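Local coordinates for uncharacterized protein (Ruminococcus gnavus, PDB 4QAN) that is of unknown function but adopts a cystatin-like fold, as a divergent member of the NTF2-like superfamily, and can bind a magnesium ion, at residues E317-Y329 against T338-Q352. Residues are numbered along the deposited sequence; the frame is centred on the assembly and turned at random. Where two conformers were deposited one is given.
Sequences ENTETVKQYAGLY and TGYTLCRQEDGWQIQ
Tyr329 OH hydrogen-bonds both Thr338 OG1 and Tyr340 OH, each at 2.6 Å, near one end of an antiparallel beta hairpin in the curled sheet of this cystatin-like, NTF2-like domain. Both partners lie at the rim of the Tyr329 ring, the Tyr329 and Tyr340 side chains approach each other from opposite directions, and the two bonds grip Tyr329 OH in a buried place. Thr338 holds OG1 in the crowded position between its backbone N and carbonyl carbon (chi1 74°), which turns it to the phenol. Gly327, paired with Thr338, suits this spot because a CB there would collide with the Tyr329 hydroxyl. Ile229 of helix 221-234 touches both tyrosines, and Phe274 packs edge-to-face on Tyr329.

Along the same face, Leu342 sets its CD1 branch 3.3 Å from Tyr325 CD1, a tight apolar contact in which the side chains cross at about a right angle. Farther on, Lys323 lends its methylenes to the Trp349 indole, CD lying 3.9 Å from CH2, while Arg344 CB sits over one indole face. The opposite face of the sheet carries Val322, whose CG1 touches Thr341 CG2, and Gln324 beside Thr341; Gln324 OE1 accepts from Ala358 N, and Thr341 OG1 bonds Ser355 O.

Between the two layers of side chains, paired backbone hydrogen bonds fix the register at Lys323-Leu342, Tyr325-Tyr340 and Gly327-Thr338. The turn leading into strand 322-329 is pinned as an ST turn, Thr319 OG1 accepting from Thr321 N at 3.1 Å.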
loop_
_atom_site.group_PDB
_atom_site.type_symbol
_atom_site.label_atom_id
_atom_site.label_comp_id
_atom_site.label_asym_id
_atom_site.label_seq_id
_atom_site.Cartn_x
_atom_site.Cartn_y
_atom_site.Cartn_z
ATOM N N GLU A 317 -14.471 -19.074 20.656
ATOM C CA GLU A 317 -13.264 -18.245 20.544
ATOM C C GLU A 317 -13.478 -16.754 20.869
ATOM O O GLU A 317 -12.504 -15.985 20.946
ATOM C CB GLU A 317 -12.623 -18.417 19.167
ATOM C CG GLU A 317 -12.167 -19.841 18.878
ATOM C CD GLU A 317 -11.154 -20.349 19.881
ATOM O OE1 GLU A 317 -10.112 -19.679 20.065
ATOM O OE2 GLU A 317 -11.395 -21.425 20.473
ATOM N N ASN A 318 -14.721 -16.343 21.104
ATOM C CA ASN A 318 -15.006 -14.999 21.616
ATOM C C ASN A 318 -14.507 -14.873 23.066
ATOM O O ASN A 318 -14.686 -15.811 23.862
ATOM C CB ASN A 318 -16.512 -14.734 21.613
ATOM C CG ASN A 318 -17.081 -14.563 20.220
ATOM O OD1 ASN A 318 -16.425 -14.027 19.308
ATOM N ND2 ASN A 318 -18.332 -14.968 20.059
ATOM N N THR A 319 -13.894 -13.729 23.388
ATOM C CA THR A 319 -13.459 -13.382 24.751
ATOM C C THR A 319 -14.144 -12.078 25.165
ATOM O O THR A 319 -14.910 -11.501 24.380
ATOM C CB THR A 319 -11.930 -13.175 24.828
ATOM O OG1 THR A 319 -11.565 -11.942 24.178
ATOM C CG2 THR A 319 -11.197 -14.330 24.175
ATOM N N GLU A 320 -13.856 -11.598 26.374
ATOM C CA GLU A 320 -14.494 -10.365 26.820
ATOM C C GLU A 320 -14.023 -9.173 25.974
ATOM O O GLU A 320 -14.724 -8.155 25.903
ATOM C CB GLU A 320 -14.271 -10.119 28.317
ATOM C CG GLU A 320 -15.463 -9.453 29.003
ATOM C CD GLU A 320 -16.515 -10.449 29.468
ATOM O OE1 GLU A 320 -16.719 -11.480 28.791
ATOM O OE2 GLU A 320 -17.138 -10.201 30.524
ATOM N N THR A 321 -12.888 -9.317 25.293
ATOM C CA THR A 321 -12.337 -8.227 24.480
ATOM C C THR A 321 -12.274 -8.458 22.956
ATOM O O THR A 321 -12.052 -7.498 22.196
ATOM C CB THR A 321 -10.943 -7.837 24.990
ATOM O OG1 THR A 321 -10.063 -8.961 24.912
ATOM C CG2 THR A 321 -11.021 -7.347 26.444
ATOM N N VAL A 322 -12.469 -9.696 22.504
ATOM C CA VAL A 322 -12.482 -9.981 21.074
ATOM C C VAL A 322 -13.738 -10.742 20.659
ATOM O O VAL A 322 -14.063 -11.778 21.222
ATOM C CB VAL A 322 -11.180 -10.680 20.629
ATOM C CG1 VAL A 322 -11.283 -11.225 19.215
ATOM C CG2 VAL A 322 -10.038 -9.669 20.683
ATOM N N LYS A 323 -14.449 -10.192 19.676
ATOM C CA LYS A 323 -15.722 -10.742 19.241
ATOM C C LYS A 323 -15.866 -10.802 17.724
ATOM O O LYS A 323 -15.443 -9.891 17.006
ATOM C CB LYS A 323 -16.861 -9.932 19.844
ATOM C CG LYS A 323 -16.842 -9.963 21.361
ATOM C CD LYS A 323 -18.113 -9.415 21.980
ATOM C CE LYS A 323 -18.042 -9.521 23.499
ATOM N NZ LYS A 323 -18.116 -10.927 23.997
ATOM N N GLN A 324 -16.471 -11.883 17.242
ATOM C CA GLN A 324 -16.713 -12.051 15.817
ATOM C C GLN A 324 -18.150 -11.694 15.448
ATOM O O GLN A 324 -19.109 -12.048 16.147
ATOM C CB GLN A 324 -16.411 -13.477 15.386
ATOM C CG GLN A 324 -14.933 -13.774 15.302
ATOM C CD GLN A 324 -14.665 -15.225 14.967
ATOM O OE1 GLN A 324 -15.034 -15.708 13.898
ATOM N NE2 GLN A 324 -14.014 -15.923 15.874
ATOM N N TYR A 325 -18.277 -10.993 14.331
ATOM C CA TYR A 325 -19.554 -10.502 13.871
ATOM C C TYR A 325 -19.648 -10.757 12.374
ATOM O O TYR A 325 -18.634 -10.718 11.676
ATOM C CB TYR A 325 -19.672 -8.993 14.184
ATOM C CG TYR A 325 -20.105 -8.705 15.606
ATOM C CD1 TYR A 325 -19.183 -8.682 16.660
ATOM C CD2 TYR A 325 -21.452 -8.470 15.904
ATOM C CE1 TYR A 325 -19.592 -8.439 17.962
ATOM C CE2 TYR A 325 -21.863 -8.223 17.201
ATOM C CZ TYR A 325 -20.933 -8.212 18.227
ATOM O OH TYR A 325 -21.366 -7.962 19.514
ATOM N N ALA A 326 -20.868 -11.000 11.892
ATOM C CA ALA A 326 -21.143 -11.118 10.462
ATOM C C ALA A 326 -21.817 -9.866 9.954
ATOM O O ALA A 326 -22.699 -9.327 10.599
ATOM C CB ALA A 326 -22.029 -12.325 10.198
ATOM N N GLY A 327 -21.380 -9.389 8.797
ATOM C CA GLY A 327 -22.028 -8.278 8.102
ATOM C C GLY A 327 -22.924 -8.856 7.014
ATOM O O GLY A 327 -22.494 -9.726 6.253
ATOM N N LEU A 328 -24.177 -8.412 6.971
ATOM C CA LEU A 328 -25.101 -8.779 5.896
ATOM C C LEU A 328 -25.374 -7.523 5.077
ATOM O O LEU A 328 -25.705 -6.479 5.642
ATOM C CB LEU A 328 -26.399 -9.350 6.467
ATOM C CG LEU A 328 -27.505 -9.701 5.478
ATOM C CD1 LEU A 328 -27.060 -10.845 4.588
ATOM C CD2 LEU A 328 -28.797 -10.065 6.204
ATOM N N TYR A 329 -25.209 -7.621 3.755
ATOM C CA TYR A 329 -25.179 -6.444 2.893
ATOM C C TYR A 329 -26.157 -6.524 1.733
ATOM O O TYR A 329 -26.588 -7.601 1.343
ATOM C CB TYR A 329 -23.790 -6.256 2.262
ATOM C CG TYR A 329 -22.614 -6.213 3.215
ATOM C CD1 TYR A 329 -22.106 -7.379 3.760
ATOM C CD2 TYR A 329 -21.994 -5.013 3.537
ATOM C CE1 TYR A 329 -21.040 -7.353 4.611
ATOM C CE2 TYR A 329 -20.900 -4.974 4.382
ATOM C CZ TYR A 329 -20.430 -6.160 4.922
ATOM O OH TYR A 329 -19.355 -6.172 5.772
ATOM N N THR A 338 -20.132 -10.900 4.911
ATOM C CA THR A 338 -18.728 -10.924 5.287
ATOM C C THR A 338 -18.571 -11.112 6.780
ATOM O O THR A 338 -19.533 -10.996 7.521
ATOM C CB THR A 338 -18.036 -9.608 4.940
ATOM O OG1 THR A 338 -18.459 -8.588 5.869
ATOM C CG2 THR A 338 -18.349 -9.221 3.501
ATOM N N GLY A 339 -17.337 -11.360 7.199
ATOM C CA GLY A 339 -16.989 -11.549 8.594
ATOM C C GLY A 339 -16.062 -10.488 9.146
ATOM O O GLY A 339 -15.190 -9.978 8.440
ATOM N N TYR A 340 -16.264 -10.162 10.419
ATOM C CA TYR A 340 -15.419 -9.223 11.152
ATOM C C TYR A 340 -14.962 -9.846 12.450
ATOM O O TYR A 340 -15.655 -10.679 13.032
ATOM C CB TYR A 340 -16.190 -7.953 11.503
ATOM C CG TYR A 340 -16.578 -7.091 10.336
ATOM C CD1 TYR A 340 -17.728 -7.361 9.604
ATOM C CD2 TYR A 340 -15.810 -6.001 9.983
ATOM C CE1 TYR A 340 -18.096 -6.569 8.541
ATOM C CE2 TYR A 340 -16.161 -5.206 8.922
ATOM C CZ TYR A 340 -17.318 -5.487 8.210
ATOM O OH TYR A 340 -17.656 -4.692 7.158
ATOM N N THR A 341 -13.777 -9.449 12.892
ATOM C CA THR A 341 -13.307 -9.771 14.234
ATOM C C THR A 341 -13.030 -8.410 14.830
ATOM O O THR A 341 -12.289 -7.620 14.241
ATOM C CB THR A 341 -12.037 -10.653 14.240
ATOM O OG1 THR A 341 -12.304 -11.909 13.613
ATOM C CG2 THR A 341 -11.564 -10.910 15.654
ATOM N N LEU A 342 -13.656 -8.121 15.969
ATOM C CA LEU A 342 -13.564 -6.805 16.605
ATOM C C LEU A 342 -12.914 -6.895 17.971
ATOM O O LEU A 342 -13.089 -7.906 18.679
ATOM C CB LEU A 342 -14.959 -6.212 16.748
ATOM C CG LEU A 342 -15.647 -6.049 15.386
ATOM C CD1 LEU A 342 -17.096 -6.484 15.476
ATOM C CD2 LEU A 342 -15.519 -4.616 14.900
ATOM N N CYS A 343 -12.165 -5.846 18.329
ATOM C CA CYS A 343 -11.464 -5.779 19.608
ATOM C C CYS A 343 -11.823 -4.509 20.389
ATOM O O CYS A 343 -11.944 -3.410 19.830
ATOM C CB CYS A 343 -9.945 -5.882 19.425
ATOM S SG CYS A 343 -9.245 -4.583 18.379
ATOM N N ARG A 344 -11.970 -4.701 21.696
ATOM C CA ARG A 344 -12.398 -3.675 22.638
ATOM C C ARG A 344 -11.177 -2.962 23.159
ATOM O O ARG A 344 -10.354 -3.571 23.808
ATOM C CB ARG A 344 -13.146 -4.352 23.796
ATOM C CG ARG A 344 -13.784 -3.464 24.865
ATOM C CD ARG A 344 -14.542 -4.365 25.841
ATOM N NE ARG A 344 -15.022 -3.707 27.059
ATOM C CZ ARG A 344 -16.133 -2.972 27.162
ATOM N NH1 ARG A 344 -16.912 -2.742 26.109
ATOM N NH2 ARG A 344 -16.460 -2.441 28.335
ATOM N N GLN A 345 -11.054 -1.681 22.845
ATOM C CA GLN A 345 -10.021 -0.830 23.412
ATOM C C GLN A 345 -10.625 -0.116 24.617
ATOM O O GLN A 345 -11.736 -0.451 25.048
ATOM C CB GLN A 345 -9.558 0.185 22.376
ATOM C CG GLN A 345 -9.239 -0.415 21.013
ATOM C CD GLN A 345 -8.039 -1.354 21.014
ATOM O OE1 GLN A 345 -7.883 -2.161 20.101
ATOM N NE2 GLN A 345 -7.183 -1.241 22.024
ATOM N N GLU A 346 -9.901 0.858 25.161
ATOM C CA GLU A 346 -10.387 1.612 26.319
ATOM C C GLU A 346 -11.642 2.423 26.007
ATOM O O GLU A 346 -12.630 2.344 26.739
ATOM C CB GLU A 346 -9.305 2.552 26.861
ATOM C CG GLU A 346 -8.629 2.051 28.128
ATOM C CD GLU A 346 -8.108 3.183 28.993
ATOM O OE1 GLU A 346 -8.883 4.122 29.285
ATOM O OE2 GLU A 346 -6.925 3.129 29.391
ATOM N N ASP A 347 -11.593 3.194 24.924
ATOM C CA ASP A 347 -12.715 4.059 24.524
ATOM C C ASP A 347 -13.892 3.218 24.029
ATOM O O ASP A 347 -15.047 3.492 24.353
ATOM C CB ASP A 347 -12.312 5.030 23.404
ATOM C CG ASP A 347 -10.866 5.471 23.492
ATOM O OD1 ASP A 347 -10.578 6.424 24.246
ATOM O OD2 ASP A 347 -10.020 4.859 22.797
ATOM N N GLY A 348 -13.585 2.199 23.234
ATOM C CA GLY A 348 -14.608 1.391 22.603
ATOM C C GLY A 348 -14.012 0.403 21.623
ATOM O O GLY A 348 -12.844 0.016 21.750
ATOM N N TRP A 349 -14.812 0.025 20.631
ATOM C CA TRP A 349 -14.494 -1.075 19.734
ATOM C C TRP A 349 -13.883 -0.654 18.416
ATOM O O TRP A 349 -14.255 0.371 17.843
ATOM C CB TRP A 349 -15.741 -1.897 19.450
ATOM C CG TRP A 349 -16.261 -2.492 20.660
ATOM C CD1 TRP A 349 -17.025 -1.880 21.598
ATOM C CD2 TRP A 349 -16.043 -3.824 21.118
ATOM N NE1 TRP A 349 -17.311 -2.748 22.609
ATOM C CE2 TRP A 349 -16.718 -3.952 22.344
ATOM C CE3 TRP A 349 -15.344 -4.927 20.606
ATOM C CZ2 TRP A 349 -16.722 -5.143 23.076
ATOM C CZ3 TRP A 349 -15.347 -6.105 21.322
ATOM C CH2 TRP A 349 -16.034 -6.208 22.549
ATOM N N GLN A 350 -12.960 -1.495 17.941
ATOM C CA GLN A 350 -12.297 -1.358 16.637
ATOM C C GLN A 350 -12.356 -2.653 15.862
ATOM O O GLN A 350 -12.672 -3.725 16.414
ATOM C CB GLN A 350 -10.835 -1.001 16.836
ATOM C CG GLN A 350 -10.625 0.396 17.387
ATOM C CD GLN A 350 -9.163 0.805 17.354
ATOM O OE1 GLN A 350 -8.370 0.383 18.199
ATOM N NE2 GLN A 350 -8.798 1.634 16.382
ATOM N N ILE A 351 -12.033 -2.560 14.579
ATOM C CA ILE A 351 -11.958 -3.737 13.730
ATOM C C ILE A 351 -10.569 -4.342 13.886
ATOM O O ILE A 351 -9.584 -3.657 13.696
ATOM C CB ILE A 351 -12.250 -3.412 12.268
ATOM C CG1 ILE A 351 -13.698 -2.937 12.104
ATOM C CG2 ILE A 351 -12.004 -4.631 11.379
ATOM C CD1 ILE A 351 -14.005 -2.320 10.733
ATOM N N GLN A 352 -10.496 -5.614 14.272
ATOM C CA GLN A 352 -9.202 -6.326 14.288
ATOM C C GLN A 352 -8.885 -6.916 12.918
ATOM O O GLN A 352 -7.783 -6.735 12.410
ATOM C CB GLN A 352 -9.182 -7.405 15.349
ATOM C CG GLN A 352 -7.887 -8.204 15.404
ATOM C CD GLN A 352 -7.835 -9.107 16.618
ATOM O OE1 GLN A 352 -7.891 -10.320 16.496
ATOM N NE2 GLN A 352 -7.741 -8.514 17.799
#